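Local coordinates for glucanase (Klebsiella pneumoniae, PDB 5GY3), which probably hydrolyses internal beta-1,4-glucosidic linkages in cellulose and related beta-glucans as a family 8 glycoside hydrolase, at residues V273-I287 with A296-D308. Sequence-based numbering, arbitrary orientation.
Sequences VRDLTLGEPQEAPQI and ASLKQLVWLAKQD
With CG of Trp303 turned anti to the backbone N (chi1 -177°), one face of the indole is turned to Ala284 and Pro285, while Lys306, bent at chi3 (74°), brings NZ back toward Gln282. The contact joins the last two helices of the (alpha/alpha)6 barrel of this family 8 glycosidase: helix 268-278 ends in a Schellman motif at Gly279, and the loop after it runs back along helix 293-307, the two helix segments lying nearly parallel. Ala284 CA sits 3.7 Å from the centroid of the six-membered ring of Trp303, almost on the ring normal, and Pro285 CD covers the five-membered ring on the same face, a pair of CH-pi contacts. Between the helices, Val302 faces Val273 with one methyl and Leu276 with the other; CG2 of Val302 meets CG2 of Val273 at 3.7 Å. Leu276 CD1 presses tightly on Lys306 CG, and Leu276 CD2 rests on Ala305 CB, beside helix 220-228. Gln282 crosses Val302 at about a right angle, its NE2 held by the carbonyl of Ala272. Water 1 links Gln282 OE1 to Lys299 O, and water 2 accepts from both Gln282 N and Lys306 NZ. Farther along, Ile287 lays CD1 and CG2 against Ala296 CB, where helix 2-11 also packs. The extended Lys299 passes Pro285, whose CB touches Lys299 CB at 3.8 Å, and the Lys299 ammonium forms a salt bridge with Asp291. That same NZ donates to Gln286 O at 2.8 Å, nearly in line with the C=O bond (175°).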
loop_
_atom_site.group_PDB
_atom_site.type_symbol
_atom_site.label_atom_id
_atom_site.label_comp_id
_atom_site.label_asym_id
_atom_site.label_seq_id
_atom_site.Cartn_x
_atom_site.Cartn_y
_atom_site.Cartn_z
ATOM N N VAL A 273 -12.372 -5.155 -1.359
ATOM C CA VAL A 273 -12.216 -3.857 -0.698
ATOM C C VAL A 273 -13.561 -3.151 -0.561
ATOM O O VAL A 273 -13.840 -2.510 0.460
ATOM C CB VAL A 273 -11.196 -2.983 -1.455
ATOM C CG1 VAL A 273 -11.181 -1.549 -0.892
ATOM C CG2 VAL A 273 -9.811 -3.600 -1.359
ATOM N N ARG A 274 -14.409 -3.235 -1.590
ATOM C CA ARG A 274 -15.745 -2.654 -1.489
ATOM C C ARG A 274 -16.515 -3.264 -0.319
ATOM O O ARG A 274 -17.125 -2.538 0.475
ATOM C CB ARG A 274 -16.501 -2.837 -2.810
ATOM C CG ARG A 274 -17.935 -2.299 -2.826
ATOM C CD ARG A 274 -18.901 -3.386 -2.409
ATOM N NE ARG A 274 -20.294 -2.967 -2.489
ATOM C CZ ARG A 274 -21.256 -3.542 -1.782
ATOM N NH1 ARG A 274 -22.514 -3.126 -1.897
ATOM N NH2 ARG A 274 -20.944 -4.524 -0.947
ATOM N N ASP A 275 -16.498 -4.600 -0.203
ATOM C CA ASP A 275 -17.213 -5.268 0.885
ATOM C C ASP A 275 -16.660 -4.845 2.239
ATOM O O ASP A 275 -17.422 -4.590 3.182
ATOM C CB ASP A 275 -17.117 -6.790 0.749
ATOM C CG ASP A 275 -18.004 -7.357 -0.359
ATOM O OD1 ASP A 275 -18.911 -6.654 -0.843
ATOM O OD2 ASP A 275 -17.781 -8.528 -0.735
ATOM N N LEU A 276 -15.330 -4.763 2.349
ATOM C CA LEU A 276 -14.721 -4.288 3.588
ATOM C C LEU A 276 -15.174 -2.872 3.911
ATOM O O LEU A 276 -15.511 -2.564 5.064
ATOM C CB LEU A 276 -13.193 -4.362 3.488
ATOM C CG LEU A 276 -12.397 -3.887 4.714
ATOM C CD1 LEU A 276 -12.682 -4.770 5.938
ATOM C CD2 LEU A 276 -10.912 -3.860 4.413
ATOM N N THR A 277 -15.190 -1.990 2.906
ATOM C CA THR A 277 -15.522 -0.592 3.152
ATOM C C THR A 277 -16.943 -0.442 3.672
ATOM O O THR A 277 -17.204 0.389 4.551
ATOM C CB THR A 277 -15.327 0.221 1.874
ATOM O OG1 THR A 277 -13.962 0.111 1.469
ATOM C CG2 THR A 277 -15.688 1.697 2.080
ATOM N N LEU A 278 -17.871 -1.225 3.141
ATOM C CA LEU A 278 -19.269 -1.123 3.535
ATOM C C LEU A 278 -19.619 -2.024 4.709
ATOM O O LEU A 278 -20.767 -2.006 5.165
ATOM C CB LEU A 278 -20.174 -1.441 2.337
ATOM C CG LEU A 278 -20.115 -0.472 1.155
ATOM C CD1 LEU A 278 -21.237 -0.728 0.141
ATOM C CD2 LEU A 278 -20.129 0.977 1.634
ATOM N N GLY A 279 -18.661 -2.792 5.222
ATOM C CA GLY A 279 -18.963 -3.691 6.312
ATOM C C GLY A 279 -19.828 -4.864 5.929
ATOM O O GLY A 279 -20.455 -5.471 6.801
ATOM N N GLU A 280 -19.892 -5.198 4.653
ATOM C CA GLU A 280 -20.689 -6.342 4.241
ATOM C C GLU A 280 -19.969 -7.632 4.613
ATOM O O GLU A 280 -18.797 -7.803 4.256
ATOM C CB GLU A 280 -20.964 -6.314 2.745
ATOM C CG GLU A 280 -22.097 -7.233 2.347
ATOM C CD GLU A 280 -22.661 -6.905 0.988
ATOM O OE1 GLU A 280 -22.960 -7.853 0.229
ATOM O OE2 GLU A 280 -22.805 -5.699 0.679
ATOM N N PRO A 281 -20.628 -8.554 5.317
ATOM C CA PRO A 281 -19.972 -9.812 5.693
ATOM C C PRO A 281 -19.440 -10.554 4.475
ATOM O O PRO A 281 -20.125 -10.692 3.458
ATOM C CB PRO A 281 -21.091 -10.600 6.387
ATOM C CG PRO A 281 -22.049 -9.552 6.870
ATOM C CD PRO A 281 -22.012 -8.477 5.820
ATOM N N GLN A 282 -18.196 -11.015 4.578
ATOM C CA GLN A 282 -17.598 -11.847 3.545
ATOM C C GLN A 282 -16.797 -12.948 4.224
ATOM O O GLN A 282 -16.243 -12.753 5.310
ATOM C CB GLN A 282 -16.718 -11.023 2.560
ATOM C CG GLN A 282 -15.577 -10.218 3.198
ATOM C CD GLN A 282 -14.795 -9.329 2.211
ATOM O OE1 GLN A 282 -14.279 -9.802 1.190
ATOM N NE2 GLN A 282 -14.688 -8.038 2.534
ATOM N N GLU A 283 -16.774 -14.118 3.595
ATOM C CA GLU A 283 -16.037 -15.251 4.131
ATOM C C GLU A 283 -14.575 -15.184 3.705
ATOM O O GLU A 283 -14.181 -14.355 2.880
ATOM C CB GLU A 283 -16.671 -16.562 3.678
ATOM C CG GLU A 283 -17.770 -17.054 4.593
ATOM C CD GLU A 283 -17.924 -18.562 4.547
ATOM O OE1 GLU A 283 -18.909 -19.084 5.112
ATOM O OE2 GLU A 283 -17.065 -19.242 3.942
ATOM N N ALA A 284 -13.768 -16.064 4.296
ATOM C CA ALA A 284 -12.346 -16.118 3.995
ATOM C C ALA A 284 -12.131 -16.212 2.484
ATOM O O ALA A 284 -12.923 -16.857 1.787
ATOM C CB ALA A 284 -11.699 -17.314 4.698
ATOM N N PRO A 285 -11.096 -15.575 1.943
ATOM C CA PRO A 285 -10.965 -15.506 0.487
ATOM C C PRO A 285 -10.566 -16.838 -0.125
ATOM O O PRO A 285 -9.955 -17.694 0.517
ATOM C CB PRO A 285 -9.865 -14.460 0.282
ATOM C CG PRO A 285 -9.018 -14.597 1.503
ATOM C CD PRO A 285 -9.999 -14.863 2.623
ATOM N N GLN A 286 -10.924 -16.993 -1.392
ATOM C CA GLN A 286 -10.451 -18.071 -2.241
ATOM C C GLN A 286 -9.735 -17.457 -3.437
ATOM O O GLN A 286 -10.204 -16.470 -4.007
ATOM C CB GLN A 286 -11.620 -18.952 -2.702
ATOM C CG GLN A 286 -12.300 -19.714 -1.567
ATOM C CD GLN A 286 -13.455 -20.584 -2.045
ATOM O OE1 GLN A 286 -13.893 -20.485 -3.192
ATOM N NE2 GLN A 286 -13.948 -21.447 -1.162
ATOM N N ILE A 287 -8.598 -18.033 -3.807
ATOM C CA ILE A 287 -7.787 -17.545 -4.920
ATOM C C ILE A 287 -8.179 -18.367 -6.145
ATOM O O ILE A 287 -7.754 -19.523 -6.288
ATOM C CB ILE A 287 -6.288 -17.662 -4.615
ATOM C CG1 ILE A 287 -5.934 -16.898 -3.334
ATOM C CG2 ILE A 287 -5.450 -17.177 -5.761
ATOM C CD1 ILE A 287 -6.509 -15.508 -3.267
ATOM N N ALA A 296 -5.493 -11.305 -6.166
ATOM C CA ALA A 296 -5.189 -12.297 -5.136
ATOM C C ALA A 296 -4.618 -11.643 -3.884
ATOM O O ALA A 296 -4.947 -12.041 -2.760
ATOM C CB ALA A 296 -4.209 -13.335 -5.685
ATOM N N SER A 297 -3.759 -10.637 -4.060
ATOM C CA SER A 297 -3.172 -9.949 -2.915
ATOM C C SER A 297 -4.237 -9.188 -2.129
ATOM O O SER A 297 -4.314 -9.296 -0.901
ATOM C CB SER A 297 -2.071 -8.994 -3.388
ATOM O OG SER A 297 -1.065 -9.671 -4.124
ATOM N N LEU A 298 -5.068 -8.410 -2.828
ATOM C CA LEU A 298 -6.091 -7.619 -2.149
ATOM C C LEU A 298 -7.081 -8.498 -1.403
ATOM O O LEU A 298 -7.511 -8.157 -0.298
ATOM C CB LEU A 298 -6.830 -6.737 -3.159
ATOM C CG LEU A 298 -6.163 -5.442 -3.610
ATOM C CD1 LEU A 298 -7.119 -4.699 -4.546
ATOM C CD2 LEU A 298 -5.810 -4.568 -2.425
ATOM N N LYS A 299 -7.482 -9.622 -2.004
ATOM C CA LYS A 299 -8.401 -10.523 -1.317
ATOM C C LYS A 299 -7.869 -10.903 0.057
ATOM O O LYS A 299 -8.616 -10.922 1.040
ATOM C CB LYS A 299 -8.630 -11.783 -2.148
ATOM C CG LYS A 299 -9.565 -11.609 -3.333
ATOM C CD LYS A 299 -9.830 -12.972 -3.943
ATOM C CE LYS A 299 -10.944 -12.934 -4.985
ATOM N NZ LYS A 299 -11.193 -14.317 -5.527
ATOM N N GLN A 300 -6.578 -11.202 0.138
ATOM C CA GLN A 300 -6.021 -11.665 1.399
ATOM C C GLN A 300 -5.716 -10.518 2.349
ATOM O O GLN A 300 -5.794 -10.702 3.566
ATOM C CB GLN A 300 -4.760 -12.472 1.146
ATOM C CG GLN A 300 -5.019 -13.782 0.444
ATOM C CD GLN A 300 -3.731 -14.401 0.001
ATOM O OE1 GLN A 300 -3.123 -15.183 0.734
ATOM N NE2 GLN A 300 -3.284 -14.037 -1.191
ATOM N N LEU A 301 -5.340 -9.351 1.816
ATOM C CA LEU A 301 -5.110 -8.190 2.670
ATOM C C LEU A 301 -6.408 -7.720 3.313
ATOM O O LEU A 301 -6.416 -7.286 4.475
ATOM C CB LEU A 301 -4.485 -7.064 1.859
ATOM C CG LEU A 301 -3.077 -7.306 1.326
ATOM C CD1 LEU A 301 -2.737 -6.245 0.300
ATOM C CD2 LEU A 301 -2.067 -7.306 2.476
ATOM N N VAL A 302 -7.516 -7.804 2.571
ATOM C CA VAL A 302 -8.819 -7.465 3.138
ATOM C C VAL A 302 -9.149 -8.400 4.295
ATOM O O VAL A 302 -9.604 -7.962 5.356
ATOM C CB VAL A 302 -9.901 -7.495 2.038
ATOM C CG1 VAL A 302 -11.289 -7.527 2.644
ATOM C CG2 VAL A 302 -9.754 -6.272 1.153
ATOM N N TRP A 303 -8.888 -9.697 4.118
ATOM C CA TRP A 303 -9.125 -10.661 5.187
ATOM C C TRP A 303 -8.256 -10.362 6.403
ATOM O O TRP A 303 -8.746 -10.369 7.541
ATOM C CB TRP A 303 -8.865 -12.076 4.671
ATOM C CG TRP A 303 -9.145 -13.143 5.688
ATOM C CD1 TRP A 303 -8.235 -13.973 6.276
ATOM C CD2 TRP A 303 -10.419 -13.477 6.250
ATOM N NE1 TRP A 303 -8.868 -14.815 7.161
ATOM C CE2 TRP A 303 -10.209 -14.530 7.164
ATOM C CE3 TRP A 303 -11.720 -12.993 6.064
ATOM C CZ2 TRP A 303 -11.251 -15.107 7.892
ATOM C CZ3 TRP A 303 -12.752 -13.566 6.785
ATOM C CH2 TRP A 303 -12.512 -14.615 7.687
ATOM N N LEU A 304 -6.969 -10.068 6.175
ATOM C CA LEU A 304 -6.068 -9.694 7.262
ATOM C C LEU A 304 -6.536 -8.431 7.970
ATOM O O LEU A 304 -6.482 -8.341 9.204
ATOM C CB LEU A 304 -4.660 -9.493 6.712
ATOM C CG LEU A 304 -3.578 -9.210 7.741
ATOM C CD1 LEU A 304 -3.616 -10.258 8.853
ATOM C CD2 LEU A 304 -2.244 -9.215 7.051
ATOM N N ALA A 305 -6.968 -7.427 7.203
ATOM C CA ALA A 305 -7.494 -6.210 7.809
ATOM C C ALA A 305 -8.672 -6.518 8.724
ATOM O O ALA A 305 -8.773 -5.969 9.828
ATOM C CB ALA A 305 -7.896 -5.215 6.716
ATOM N N LYS A 306 -9.566 -7.407 8.286
ATOM C CA LYS A 306 -10.675 -7.816 9.141
ATOM C C LYS A 306 -10.162 -8.515 10.392
ATOM O O LYS A 306 -10.615 -8.217 11.504
ATOM C CB LYS A 306 -11.636 -8.720 8.368
ATOM C CG LYS A 306 -12.372 -7.996 7.259
ATOM C CD LYS A 306 -12.986 -8.962 6.247
ATOM C CE LYS A 306 -14.212 -9.637 6.820
ATOM N NZ LYS A 306 -14.565 -10.853 6.044
ATOM N N GLN A 307 -9.204 -9.435 10.233
ATOM C CA GLN A 307 -8.691 -10.172 11.387
ATOM C C GLN A 307 -8.057 -9.236 12.400
ATOM O O GLN A 307 -8.199 -9.435 13.614
ATOM C CB GLN A 307 -7.675 -11.230 10.951
ATOM C CG GLN A 307 -8.223 -12.304 10.015
ATOM C CD GLN A 307 -9.718 -12.550 10.186
ATOM O OE1 GLN A 307 -10.508 -12.284 9.272
ATOM N NE2 GLN A 307 -10.112 -13.077 11.341
ATOM N N ASP A 308 -7.353 -8.208 11.926
ATOM C CA ASP A 308 -6.671 -7.310 12.853
ATOM C C ASP A 308 -7.633 -6.426 13.646
ATOM O O ASP A 308 -7.177 -5.660 14.502
ATOM C CB ASP A 308 -5.654 -6.447 12.101
ATOM C CG ASP A 308 -4.362 -7.193 11.790
ATOM O OD1 ASP A 308 -4.172 -8.318 12.301
ATOM O OD2 ASP A 308 -3.523 -6.647 11.042
HETATM O O HOH W 1 -11.334 -11.167 0.991
HETATM O O HOH W 2 -17.387 -10.340 7.307
HETATM O O HOH W 3 -12.602 -14.948 -2.670
#